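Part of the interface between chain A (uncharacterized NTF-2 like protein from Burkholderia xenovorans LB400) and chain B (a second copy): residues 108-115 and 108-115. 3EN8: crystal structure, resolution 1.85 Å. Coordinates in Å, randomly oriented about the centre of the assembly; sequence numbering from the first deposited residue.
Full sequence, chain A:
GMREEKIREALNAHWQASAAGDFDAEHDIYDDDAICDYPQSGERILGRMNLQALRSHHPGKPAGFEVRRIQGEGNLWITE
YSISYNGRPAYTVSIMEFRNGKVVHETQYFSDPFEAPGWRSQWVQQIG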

ATOM      1  N   GLN A 108      -1.240   1.448  -7.578  1.00 14.20           N
ATOM      2  CA  GLN A 108       0.142   1.146  -7.290  1.00 12.66           C
ATOM      3  C   GLN A 108       0.918   2.328  -6.693  1.00 13.91           C
ATOM      4  O   GLN A 108       0.757   3.479  -7.083  1.00 16.08           O
ATOM      5  CB  GLN A 108       0.855   0.655  -8.548  1.00 15.08           C
ATOM      6  CG  GLN A 108       0.545  -0.774  -8.989  1.00 11.88           C
ATOM      7  CD  GLN A 108       1.234  -1.122 -10.325  1.00 14.01           C
ATOM      8  OE1 GLN A 108       0.951  -0.524 -11.352  1.00 17.17           O
ATOM      9  NE2 GLN A 108       2.110  -2.128 -10.306  1.00 17.75           N
ATOM     10  N   TYR A 109       1.759   1.970  -5.735  1.00 13.25           N
ATOM     11  CA  TYR A 109       2.744   2.862  -5.135  1.00 13.80           C
ATOM     12  C   TYR A 109       4.158   2.266  -5.252  1.00 12.93           C
ATOM     13  O   TYR A 109       4.372   1.079  -5.035  1.00 12.76           O
ATOM     14  CB  TYR A 109       2.444   3.007  -3.661  1.00 15.21           C
ATOM     15  CG  TYR A 109       1.199   3.803  -3.359  1.00 13.93           C
ATOM     16  CD1 TYR A 109      -0.025   3.209  -3.315  1.00 14.68           C
ATOM     17  CD2 TYR A 109       1.270   5.189  -3.167  1.00 13.99           C
ATOM     18  CE1 TYR A 109      -1.181   3.942  -3.036  1.00 14.10           C
ATOM     19  CE2 TYR A 109       0.137   5.923  -2.855  1.00 13.79           C
ATOM     20  CZ  TYR A 109      -1.069   5.308  -2.805  1.00 18.44           C
ATOM     21  OH  TYR A 109      -2.163   6.054  -2.534  1.00 15.40           O
ATOM     22  N   PHE A 110       5.096   3.140  -5.488  1.00 13.61           N
ATOM     23  CA  PHE A 110       6.490   2.786  -5.731  1.00 15.61           C
ATOM     24  C   PHE A 110       7.343   3.606  -4.807  1.00 17.74           C
ATOM     25  O   PHE A 110       7.425   4.817  -4.948  1.00 18.89           O
ATOM     26  CB  PHE A 110       6.870   3.074  -7.188  1.00 19.08           C
ATOM     27  CG  PHE A 110       5.932   2.457  -8.199  1.00 16.80           C
ATOM     28  CD1 PHE A 110       6.144   1.164  -8.649  1.00 18.05           C
ATOM     29  CD2 PHE A 110       4.841   3.177  -8.703  1.00 18.66           C
ATOM     30  CE1 PHE A 110       5.295   0.594  -9.591  1.00 21.43           C
ATOM     31  CE2 PHE A 110       3.973   2.587  -9.647  1.00 20.58           C
ATOM     32  CZ  PHE A 110       4.212   1.313 -10.072  1.00 20.07           C
ATOM     33  N   SER A 111       7.906   2.939  -3.809  1.00 14.93           N
ATOM     34  CA  SER A 111       8.603   3.621  -2.730  1.00 18.14           C
ATOM     35  C   SER A 111      10.087   3.245  -2.682  1.00 18.09           C
ATOM     36  O   SER A 111      10.498   2.162  -3.112  1.00 16.25           O
ATOM     37  CB  SER A 111       7.879   3.375  -1.390  1.00 18.96           C
ATOM     38  OG  SER A 111       8.174   2.126  -0.852  1.00 22.22           O
ATOM     39  N   ASP A 112      10.879   4.183  -2.178  1.00 16.45           N
ATOM     40  CA  ASP A 112      12.317   3.969  -2.008  1.00 17.65           C
ATOM     41  C   ASP A 112      12.656   3.314  -0.667  1.00 15.81           C
ATOM     42  O   ASP A 112      11.938   3.513   0.326  1.00 17.64           O
ATOM     43  CB  ASP A 112      13.076   5.292  -2.086  1.00 19.49           C
ATOM     44  CG  ASP A 112      13.020   5.907  -3.452  1.00 30.26           C
ATOM     45  OD1 ASP A 112      13.471   5.267  -4.416  1.00 28.45           O
ATOM     46  OD2 ASP A 112      12.535   7.043  -3.553  1.00 41.47           O
ATOM     47  N   PRO A 113      13.754   2.542  -0.622  1.00 15.30           N
ATOM     48  CA  PRO A 113      14.322   2.170   0.664  1.00 15.12           C
ATOM     49  C   PRO A 113      14.677   3.416   1.432  1.00 17.80           C
ATOM     50  O   PRO A 113      14.980   4.461   0.824  1.00 14.38           O
ATOM     51  CB  PRO A 113      15.628   1.439   0.285  1.00 18.13           C
ATOM     52  CG  PRO A 113      15.511   1.141  -1.128  1.00 21.47           C
ATOM     53  CD  PRO A 113      14.693   2.228  -1.713  1.00 18.29           C
ATOM     54  N   PHE A 114      14.665   3.290   2.750  1.00 18.56           N
ATOM     55  CA  PHE A 114      15.314   4.267   3.626  1.00 16.90           C
ATOM     56  C   PHE A 114      16.019   3.579   4.771  1.00 17.46           C
ATOM     57  O   PHE A 114      15.694   2.462   5.141  1.00 15.73           O
ATOM     58  CB  PHE A 114      14.368   5.388   4.102  1.00 15.47           C
ATOM     59  CG  PHE A 114      13.265   4.941   5.027  1.00 19.31           C
ATOM     60  CD1 PHE A 114      13.500   4.804   6.384  1.00 14.76           C
ATOM     61  CD2 PHE A 114      11.988   4.707   4.551  1.00 20.40           C
ATOM     62  CE1 PHE A 114      12.505   4.415   7.230  1.00 20.59           C
ATOM     63  CE2 PHE A 114      10.980   4.320   5.413  1.00 19.55           C
ATOM     64  CZ  PHE A 114      11.251   4.155   6.747  1.00 18.52           C
ATOM     65  N   GLU A 115      17.045   4.250   5.270  1.00 18.50           N
ATOM     66  CA  GLU A 115      17.862   3.694   6.356  1.00 22.36           C
ATOM     67  C   GLU A 115      17.136   3.776   7.691  1.00 21.85           C
ATOM     68  O   GLU A 115      16.573   4.808   8.045  1.00 23.24           O
ATOM     69  CB  GLU A 115      19.214   4.400   6.433  1.00 26.50           C
ATOM     70  CG  GLU A 115      20.065   4.131   5.215  1.00 32.47           C
ATOM     71  CD  GLU A 115      20.492   2.675   5.118  1.00 41.81           C
ATOM     72  OE1 GLU A 115      20.592   2.013   6.178  1.00 46.20           O
ATOM     73  OE2 GLU A 115      20.740   2.198   3.984  1.00 45.22           O
TER
ATOM     74  N   GLN B 108       3.296   0.065   7.084  1.00 14.20           N
ATOM     75  CA  GLN B 108       3.280   1.370   6.469  1.00 12.66           C
ATOM     76  C   GLN B 108       4.383   1.570   5.421  1.00 13.91           C
ATOM     77  O   GLN B 108       5.518   1.136   5.577  1.00 16.08           O
ATOM     78  CB  GLN B 108       3.384   2.463   7.531  1.00 15.08           C
ATOM     79  CG  GLN B 108       2.124   2.736   8.348  1.00 11.88           C
ATOM     80  CD  GLN B 108       2.379   3.779   9.458  1.00 14.01           C
ATOM     81  OE1 GLN B 108       3.165   3.551  10.364  1.00 17.17           O
ATOM     82  NE2 GLN B 108       1.667   4.906   9.400  1.00 17.75           N
ATOM     83  N   TYR B 109       3.977   2.248   4.358  1.00 13.25           N
ATOM     84  CA  TYR B 109       4.865   2.733   3.309  1.00 13.80           C
ATOM     85  C   TYR B 109       4.707   4.253   3.124  1.00 12.93           C
ATOM     86  O   TYR B 109       3.604   4.786   3.121  1.00 12.76           O
ATOM     87  CB  TYR B 109       4.480   2.085   1.999  1.00 15.21           C
ATOM     88  CG  TYR B 109       4.809   0.615   1.917  1.00 13.93           C
ATOM     89  CD1 TYR B 109       3.942  -0.329   2.375  1.00 14.68           C
ATOM     90  CD2 TYR B 109       6.045   0.190   1.411  1.00 13.99           C
ATOM     91  CE1 TYR B 109       4.242  -1.691   2.301  1.00 14.10           C
ATOM     92  CE2 TYR B 109       6.341  -1.159   1.300  1.00 13.79           C
ATOM     93  CZ  TYR B 109       5.458  -2.081   1.752  1.00 18.44           C
ATOM     94  OH  TYR B 109       5.788  -3.389   1.664  1.00 15.40           O
ATOM     95  N   PHE B 110       5.818   4.885   2.869  1.00 13.61           N
ATOM     96  CA  PHE B 110       5.916   6.336   2.754  1.00 15.61           C
ATOM     97  C   PHE B 110       6.607   6.652   1.459  1.00 17.74           C
ATOM     98  O   PHE B 110       7.784   6.367   1.298  1.00 18.89           O
ATOM     99  CB  PHE B 110       6.713   6.914   3.928  1.00 19.08           C
ATOM    100  CG  PHE B 110       6.214   6.475   5.284  1.00 16.80           C
ATOM    101  CD1 PHE B 110       5.213   7.187   5.924  1.00 18.05           C
ATOM    102  CD2 PHE B 110       6.753   5.349   5.921  1.00 18.66           C
ATOM    103  CE1 PHE B 110       4.757   6.798   7.178  1.00 21.43           C
ATOM    104  CE2 PHE B 110       6.275   4.950   7.187  1.00 20.58           C
ATOM    105  CZ  PHE B 110       5.291   5.675   7.791  1.00 20.07           C
ATOM    106  N   SER B 111       5.835   7.165   0.511  1.00 14.93           N
ATOM    107  CA  SER B 111       6.314   7.348  -0.850  1.00 18.14           C
ATOM    108  C   SER B 111       6.326   8.824  -1.257  1.00 18.09           C
ATOM    109  O   SER B 111       5.562   9.648  -0.743  1.00 16.25           O
ATOM    110  CB  SER B 111       5.503   6.465  -1.822  1.00 18.96           C
ATOM    111  OG  SER B 111       4.267   7.022  -2.133  1.00 22.22           O
ATOM    112  N   ASP B 112       7.237   9.139  -2.170  1.00 16.45           N
ATOM    113  CA  ASP B 112       7.350  10.493  -2.712  1.00 17.65           C
ATOM    114  C   ASP B 112       6.430  10.721  -3.913  1.00 15.81           C
ATOM    115  O   ASP B 112       6.135   9.776  -4.663  1.00 17.64           O
ATOM    116  CB  ASP B 112       8.782  10.781  -3.160  1.00 19.49           C
ATOM    117  CG  ASP B 112       9.744  10.833  -2.011  1.00 30.26           C
ATOM    118  OD1 ASP B 112       9.558  11.667  -1.111  1.00 28.45           O
ATOM    119  OD2 ASP B 112      10.698  10.041  -2.023  1.00 41.47           O
ATOM    120  N   PRO B 113       5.982  11.971  -4.114  1.00 15.30           N
ATOM    121  CA  PRO B 113       5.396  12.330  -5.397  1.00 15.12           C
ATOM    122  C   PRO B 113       6.401  12.084  -6.491  1.00 17.80           C
ATOM    123  O   PRO B 113       7.622  12.159  -6.249  1.00 14.38           O
ATOM    124  CB  PRO B 113       5.166  13.851  -5.275  1.00 18.13           C
ATOM    125  CG  PRO B 113       5.287  14.152  -3.863  1.00 21.47           C
ATOM    126  CD  PRO B 113       6.257  13.177  -3.315  1.00 18.29           C
ATOM    127  N   PHE B 114       5.887  11.822  -7.682  1.00 18.56           N
ATOM    128  CA  PHE B 114       6.686  11.911  -8.906  1.00 16.90           C
ATOM    129  C   PHE B 114       5.886  12.529 -10.028  1.00 17.46           C
ATOM    130  O   PHE B 114       4.666  12.509 -10.028  1.00 15.73           O
ATOM    131  CB  PHE B 114       7.337  10.572  -9.312  1.00 15.47           C
ATOM    132  CG  PHE B 114       6.370   9.498  -9.740  1.00 19.31           C
ATOM    133  CD1 PHE B 114       5.896   9.459 -11.039  1.00 14.76           C
ATOM    134  CD2 PHE B 114       5.977   8.504  -8.863  1.00 20.40           C
ATOM    135  CE1 PHE B 114       5.034   8.482 -11.440  1.00 20.59           C
ATOM    136  CE2 PHE B 114       5.108   7.511  -9.274  1.00 19.55           C
ATOM    137  CZ  PHE B 114       4.624   7.519 -10.556  1.00 18.52           C
ATOM    138  N   GLU B 115       6.611  13.146 -10.948  1.00 18.50           N
ATOM    139  CA  GLU B 115       5.979  13.837 -12.077  1.00 22.36           C
ATOM    140  C   GLU B 115       5.472  12.848 -13.117  1.00 21.85           C
ATOM    141  O   GLU B 115       6.173  11.918 -13.504  1.00 23.24           O
ATOM    142  CB  GLU B 115       6.945  14.837 -12.711  1.00 26.50           C
ATOM    143  CG  GLU B 115       7.277  15.976 -11.777  1.00 32.47           C
ATOM    144  CD  GLU B 115       6.074  16.860 -11.494  1.00 41.81           C
ATOM    145  OE1 GLU B 115       5.172  16.933 -12.361  1.00 46.20           O
ATOM    146  OE2 GLU B 115       6.038  17.493 -10.411  1.00 45.22           O
TER
HETATM  147  O   HOH W   1       8.894   7.170  -3.432  1.00 23.50           O
HETATM  148  O   HOH W   2       9.863   6.623  -1.070  1.00 23.50           O

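An exact two-fold axis relates the two copies, so contacts between different residues occur twice, while Ser111(A) and Asp112(A) each meet their own copy once. The strands 108-111 cross at 76°, with axes 6.5 Å apart at closest approach. Strands at this angle do not pair as neighbours in a sheet, and no direct hydrogen bond joins the two stretches.

At the centre of the contact Ser111(A) meets Ser111(B). The CA-to-CB bond of each points toward the other stretch, and CB of Ser111(A) lies 3.9 Å from CB of Ser111(B). The CB atoms touch, and the CA atoms of Ser111(A) and Ser111(B) are 4.8 Å apart. Chi1 is p (79°) in both. In this rotamer OG of Ser111(A) sits 3.7 Å from CD2 of Tyr109(B), at the ring edge and near its plane. This is a van der Waals contact; OG of Ser111(A) finds its hydrogen bond elsewhere in the structure, as does OH of Tyr109(B).

Two waters make the polar link between the backbones. Water 1 donates to O of Phe110(A) at 3.2 Å and accepts from N of Asp112(B) at 2.9 Å. Water 2 repeats the bridge with the chains exchanged.

Phe110(A) and Phe114(B), with their copies, form the apolar flanks. Phe110(A) is m (-52°) and its CA-to-CB bond points sideways. Phe114(B) is p (67°) and its CA-to-CB bond points toward the partner. These conformations bring CD2 of Phe110(A) to 4.4 Å from CE2 of Phe114(B). The approach is oblique and loose.

The CA-to-CB bond of Asp112(A) points sideways, but with its m rotamer (-67°) the carboxylate end comes nearer the partner. OD2 of Asp112(A) is 3.8 Å from OD2 of Asp112(B), a close approach of like charges. Both residues are exposed, so solvent can screen the repulsion.

Gln108(A), Pro113(A) and Glu115(A) do not reach across, nor do their copies.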